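Local coordinates for protein nucleoside 2-deoxyribosyltransferase (Enterococcus faecalis, PDB 7M5H) that probably hydrolyses the N-glycosidic bond of a deoxyribonucleoside monophosphate such as 5-hydroxymethyl-dUMP, at residues K6-G11 and D37-Q42; V74-G79 and V101-D106. One frame throughout, in Å; residues are numbered along the deposited sequence.

Both contacts pair neighbouring strands of one parallel Rossmann-like sheet, and each closes a beta-alpha-beta unit. Contact 1 joins the strand of K6-G11 to the outermost strand 36-39; contact 2 joins strands 72-76 and 100-103. The centres of the two contacts lie about 14 Å apart. They share a seam, since strand 5-10 also lies beside strand 72-76: V74 N is 2.9 Å from Y8 O, and F9 CZ packs 3.6 Å from L76 CD1. Towards the C-terminal strand ends, where such folds usually place their active sites, G11 N is hydrogen-bonded to a glycerol, probably from the crystallisation liquor, that lies about 4 Å from the Y8 side chain and may mark a pocket, while D78 and T105 face a second subunit.

Contact 1 (K6-G11 and D37-Q42); sequences KIYFAG and DLYLPQ
The rings of Y8 and Y39 lie side by side and point the same way, meeting rim to rim with planes only 12° apart, so that neither covers the other's face. Their closest atoms are Y8 CE1 and Y39 CD2, at 3.7 Å. P41 comes obliquely to the Y8 ring, its CG 3.6 Å from Y8 OH, while its CD rests 3.3 Å from F9 O. Across the sheet, F9 holds CG anti to its backbone N (chi1 -167°), and the ring runs alongside L40, with F9 CD2 3.5 Å from L40 CD1. L38 CD2 packs against F9 CB, and L38 CD1 meets I7 CG2.

Between these two layers of side chains the backbones follow parallel-strand pairing: I7 N donates to D37 O, Y39 N to I7 O at 2.7 Å, and F9 N to Y39 O. At the exposed start, K6 and D37 run side by side, but K6 NZ stays 4.3 Å from D37 OD2, too far for a salt bridge.

Strand 5-10, helix 16-30 and strand 36-39, the last outermost within the chain, form a beta-alpha-beta unit of the Rossmann-like sheet. V26 of that helix covers F9 and L38 on one side. On the other, Y8 packs against N66 and V67 of helix 56-68, and its hydroxyl is hydrogen-bonded to D63 and E89. Strand 72-76 flanks the far edge of strand 5-10.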
# COMPACT_ATOMS: atom_id res chain seq x y z
N LYS B 6 30.69 0.64 6.98
CA LYS B 6 29.88 1.20 5.90
C LYS B 6 28.43 0.79 6.11
O LYS B 6 28.11 -0.40 6.17
CB LYS B 6 30.39 0.73 4.54
CG LYS B 6 31.86 1.04 4.29
CD LYS B 6 32.21 0.93 2.82
CE LYS B 6 31.49 1.99 2.00
NZ LYS B 6 31.84 1.91 0.55
N ILE B 7 27.55 1.79 6.22
CA ILE B 7 26.13 1.58 6.48
C ILE B 7 25.33 2.04 5.28
O ILE B 7 25.56 3.15 4.76
CB ILE B 7 25.68 2.32 7.75
CG1 ILE B 7 26.44 1.81 8.98
CG2 ILE B 7 24.18 2.16 7.96
CD1 ILE B 7 26.05 2.51 10.26
N TYR B 8 24.40 1.21 4.83
CA TYR B 8 23.43 1.59 3.80
C TYR B 8 22.11 1.90 4.49
O TYR B 8 21.57 1.06 5.22
CB TYR B 8 23.26 0.48 2.77
CG TYR B 8 22.31 0.85 1.64
CD1 TYR B 8 22.76 1.54 0.53
CD2 TYR B 8 20.96 0.51 1.70
CE1 TYR B 8 21.90 1.89 -0.50
CE2 TYR B 8 20.10 0.85 0.68
CZ TYR B 8 20.57 1.54 -0.42
OH TYR B 8 19.71 1.88 -1.43
N PHE B 9 21.58 3.10 4.25
CA PHE B 9 20.33 3.54 4.86
C PHE B 9 19.20 3.26 3.88
O PHE B 9 19.02 3.98 2.89
CB PHE B 9 20.40 5.02 5.23
CG PHE B 9 19.29 5.47 6.13
CD1 PHE B 9 19.43 5.43 7.50
CD2 PHE B 9 18.10 5.94 5.59
CE1 PHE B 9 18.41 5.85 8.33
CE2 PHE B 9 17.07 6.36 6.41
CZ PHE B 9 17.23 6.32 7.79
N ALA B 10 18.43 2.21 4.15
CA ALA B 10 17.31 1.83 3.31
C ALA B 10 16.03 2.45 3.84
O ALA B 10 15.74 2.38 5.04
CB ALA B 10 17.17 0.30 3.25
N GLY B 11 15.26 3.06 2.94
CA GLY B 11 14.02 3.70 3.30
C GLY B 11 13.46 4.51 2.15
O GLY B 11 14.20 4.96 1.27
N ASP B 37 30.59 5.26 8.07
CA ASP B 37 30.51 5.76 6.70
C ASP B 37 29.14 5.37 6.16
O ASP B 37 28.96 4.30 5.57
CB ASP B 37 31.64 5.18 5.84
CG ASP B 37 31.56 5.64 4.39
OD1 ASP B 37 30.89 6.65 4.12
OD2 ASP B 37 32.16 4.97 3.53
N LEU B 38 28.16 6.24 6.37
CA LEU B 38 26.78 5.95 6.00
C LEU B 38 26.48 6.48 4.60
O LEU B 38 26.78 7.64 4.30
CB LEU B 38 25.81 6.56 7.02
CG LEU B 38 24.33 6.16 6.94
CD1 LEU B 38 23.70 6.22 8.31
CD2 LEU B 38 23.56 7.06 5.97
N TYR B 39 25.90 5.63 3.77
CA TYR B 39 25.44 6.01 2.44
C TYR B 39 23.94 6.28 2.49
O TYR B 39 23.17 5.40 2.88
CB TYR B 39 25.77 4.92 1.42
CG TYR B 39 25.34 5.26 0.00
CD1 TYR B 39 26.20 5.91 -0.87
CD2 TYR B 39 24.07 4.92 -0.46
CE1 TYR B 39 25.81 6.22 -2.16
CE2 TYR B 39 23.68 5.23 -1.74
CZ TYR B 39 24.55 5.88 -2.59
OH TYR B 39 24.15 6.18 -3.87
N LEU B 40 23.54 7.48 2.10
CA LEU B 40 22.13 7.86 2.05
C LEU B 40 21.75 8.11 0.60
O LEU B 40 22.28 9.05 -0.02
CB LEU B 40 21.87 9.10 2.91
CG LEU B 40 20.41 9.53 3.05
CD1 LEU B 40 19.56 8.37 3.55
CD2 LEU B 40 20.29 10.72 3.98
N PRO B 41 20.85 7.31 0.02
CA PRO B 41 20.56 7.44 -1.42
C PRO B 41 20.12 8.83 -1.85
O PRO B 41 20.46 9.25 -2.96
CB PRO B 41 19.46 6.40 -1.64
CG PRO B 41 19.69 5.38 -0.58
CD PRO B 41 20.17 6.15 0.62
N GLN B 42 19.36 9.55 -1.02
CA GLN B 42 18.87 10.86 -1.43
C GLN B 42 20.00 11.88 -1.56
O GLN B 42 19.82 12.89 -2.25
CB GLN B 42 17.81 11.36 -0.45
CG GLN B 42 18.33 11.65 0.95
CD GLN B 42 17.22 11.67 1.98
OE1 GLN B 42 16.49 10.69 2.14
NE2 GLN B 42 17.08 12.79 2.67

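Contact 2 (V74-G79 and V101-D106)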
# COMPACT_ATOMS: atom_id res chain seq x y z
N VAL B 74 20.64 -0.41 7.49
CA VAL B 74 19.60 0.16 8.34
C VAL B 74 18.37 0.36 7.47
O VAL B 74 18.43 1.03 6.43
CB VAL B 74 20.05 1.48 8.99
CG1 VAL B 74 18.90 2.11 9.75
CG2 VAL B 74 21.23 1.23 9.91
N ALA B 75 17.24 -0.21 7.89
CA ALA B 75 16.02 -0.22 7.09
C ALA B 75 14.87 0.40 7.87
O ALA B 75 14.68 0.11 9.05
CB ALA B 75 15.65 -1.64 6.67
N LEU B 76 14.12 1.26 7.20
CA LEU B 76 12.92 1.87 7.77
C LEU B 76 11.70 1.14 7.23
O LEU B 76 11.48 1.10 6.01
CB LEU B 76 12.86 3.36 7.44
CG LEU B 76 13.48 4.33 8.45
CD1 LEU B 76 14.86 3.87 8.91
CD2 LEU B 76 13.57 5.74 7.86
N LEU B 77 10.92 0.55 8.13
CA LEU B 77 9.80 -0.31 7.75
C LEU B 77 8.45 0.40 7.79
O LEU B 77 7.45 -0.18 7.35
CB LEU B 77 9.74 -1.55 8.65
CG LEU B 77 11.00 -2.40 8.78
CD1 LEU B 77 10.72 -3.62 9.64
CD2 LEU B 77 11.54 -2.81 7.42
N ASP B 78 8.39 1.63 8.30
CA ASP B 78 7.11 2.29 8.52
C ASP B 78 6.43 2.63 7.19
O ASP B 78 7.03 2.57 6.11
CB ASP B 78 7.31 3.56 9.35
CG ASP B 78 7.38 3.26 10.84
OD1 ASP B 78 6.42 2.67 11.38
OD2 ASP B 78 8.40 3.61 11.47
N GLY B 79 5.16 2.99 7.29
CA GLY B 79 4.31 3.20 6.14
C GLY B 79 3.11 2.29 6.20
O GLY B 79 3.04 1.38 7.03
N VAL B 101 19.47 -3.94 10.59
CA VAL B 101 18.84 -3.38 11.78
C VAL B 101 17.70 -2.48 11.31
O VAL B 101 17.94 -1.47 10.63
CB VAL B 101 19.84 -2.60 12.65
CG1 VAL B 101 19.12 -1.97 13.83
CG2 VAL B 101 20.95 -3.52 13.12
N ALA B 102 16.47 -2.84 11.66
CA ALA B 102 15.29 -2.17 11.14
C ALA B 102 14.60 -1.35 12.23
O ALA B 102 14.61 -1.71 13.41
CB ALA B 102 14.30 -3.19 10.57
N LEU B 103 14.00 -0.24 11.80
CA LEU B 103 13.27 0.66 12.69
C LEU B 103 11.79 0.64 12.33
O LEU B 103 11.43 0.76 11.16
CB LEU B 103 13.81 2.09 12.58
CG LEU B 103 13.08 3.13 13.43
CD1 LEU B 103 13.29 2.86 14.91
CD2 LEU B 103 13.53 4.54 13.06
N TYR B 104 10.94 0.50 13.35
CA TYR B 104 9.50 0.35 13.17
C TYR B 104 8.80 1.07 14.32
O TYR B 104 8.63 0.51 15.40
CB TYR B 104 9.11 -1.13 13.13
CG TYR B 104 7.62 -1.39 13.12
CD1 TYR B 104 6.81 -0.88 12.12
CD2 TYR B 104 7.03 -2.17 14.11
CE1 TYR B 104 5.45 -1.12 12.11
CE2 TYR B 104 5.67 -2.43 14.11
CZ TYR B 104 4.88 -1.90 13.11
OH TYR B 104 3.53 -2.14 13.10
N THR B 105 8.39 2.32 14.07
CA THR B 105 7.88 3.20 15.12
C THR B 105 6.36 3.31 15.14
O THR B 105 5.83 4.07 15.96
CB THR B 105 8.47 4.60 14.97
OG1 THR B 105 8.00 5.19 13.76
CG2 THR B 105 9.99 4.54 14.94
N ASP B 106 5.65 2.59 14.27
CA ASP B 106 4.21 2.75 14.13
C ASP B 106 3.50 2.61 15.48
O ASP B 106 3.63 1.59 16.15
CB ASP B 106 3.66 1.73 13.13
CG ASP B 106 2.25 2.05 12.66
OD1 ASP B 106 1.35 2.18 13.52
OD2 ASP B 106 2.05 2.18 11.44
O HOH W 1 3.99 2.72 9.81
O HOH W 2 10.63 3.47 9.91
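D78 OD2 is gripped by two groups of T105 and by a water. T105 N reaches D78 OD2 on its syn lone pair at 2.9 Å in a nearly straight hydrogen bond (N-H...O 170°), whereas T105 OG1 donates to the same D78 OD2 from above the carboxylate plane at 2.8 Å. The threonine hydroxyl can do so because chi1 (66°) sets OG1 between the backbone N and the carbonyl carbon, on the same residue whose N-H is already engaged. Water 2 supplies the third bond, donating to D78 OD2 at 2.7 Å and also to L103 O, and so ties the aspartate back to the end of the neighbouring strand. Three donors thus fix the position of D78 OD2.

The other oxygen, D78 OD1, sits 3.6 Å from Y104 CD1 and obliquely to that ring. Water 1 accepts from G79 N and lies within bonding distance of both D78 OD1 and D106 OD2. D106 has a stronger partner in R108, with which it forms a salt bridge, and Y104 OH is bonded to H130.

Behind this polar junction the strands pair in parallel, with A75 N bonded to V101 O, L103 N to A75 O, and L77 N to L103 O. The small A75 and A102 occupy one side of the sheet, where L77 CD1 packs 3.7 Å from A102 CB. On the reverse, L76 CD1 touches L103 CB beneath helix 16-30.

T105 OG1 is also hydrogen-bonded to Q16 N of the second subunit, whose S15 packs on D78 and T105. The whole is a beta-alpha-beta crossover through helix 84-96, with polar loops at the C-terminal strand ends, an arrangement typical of Rossmann-like folds.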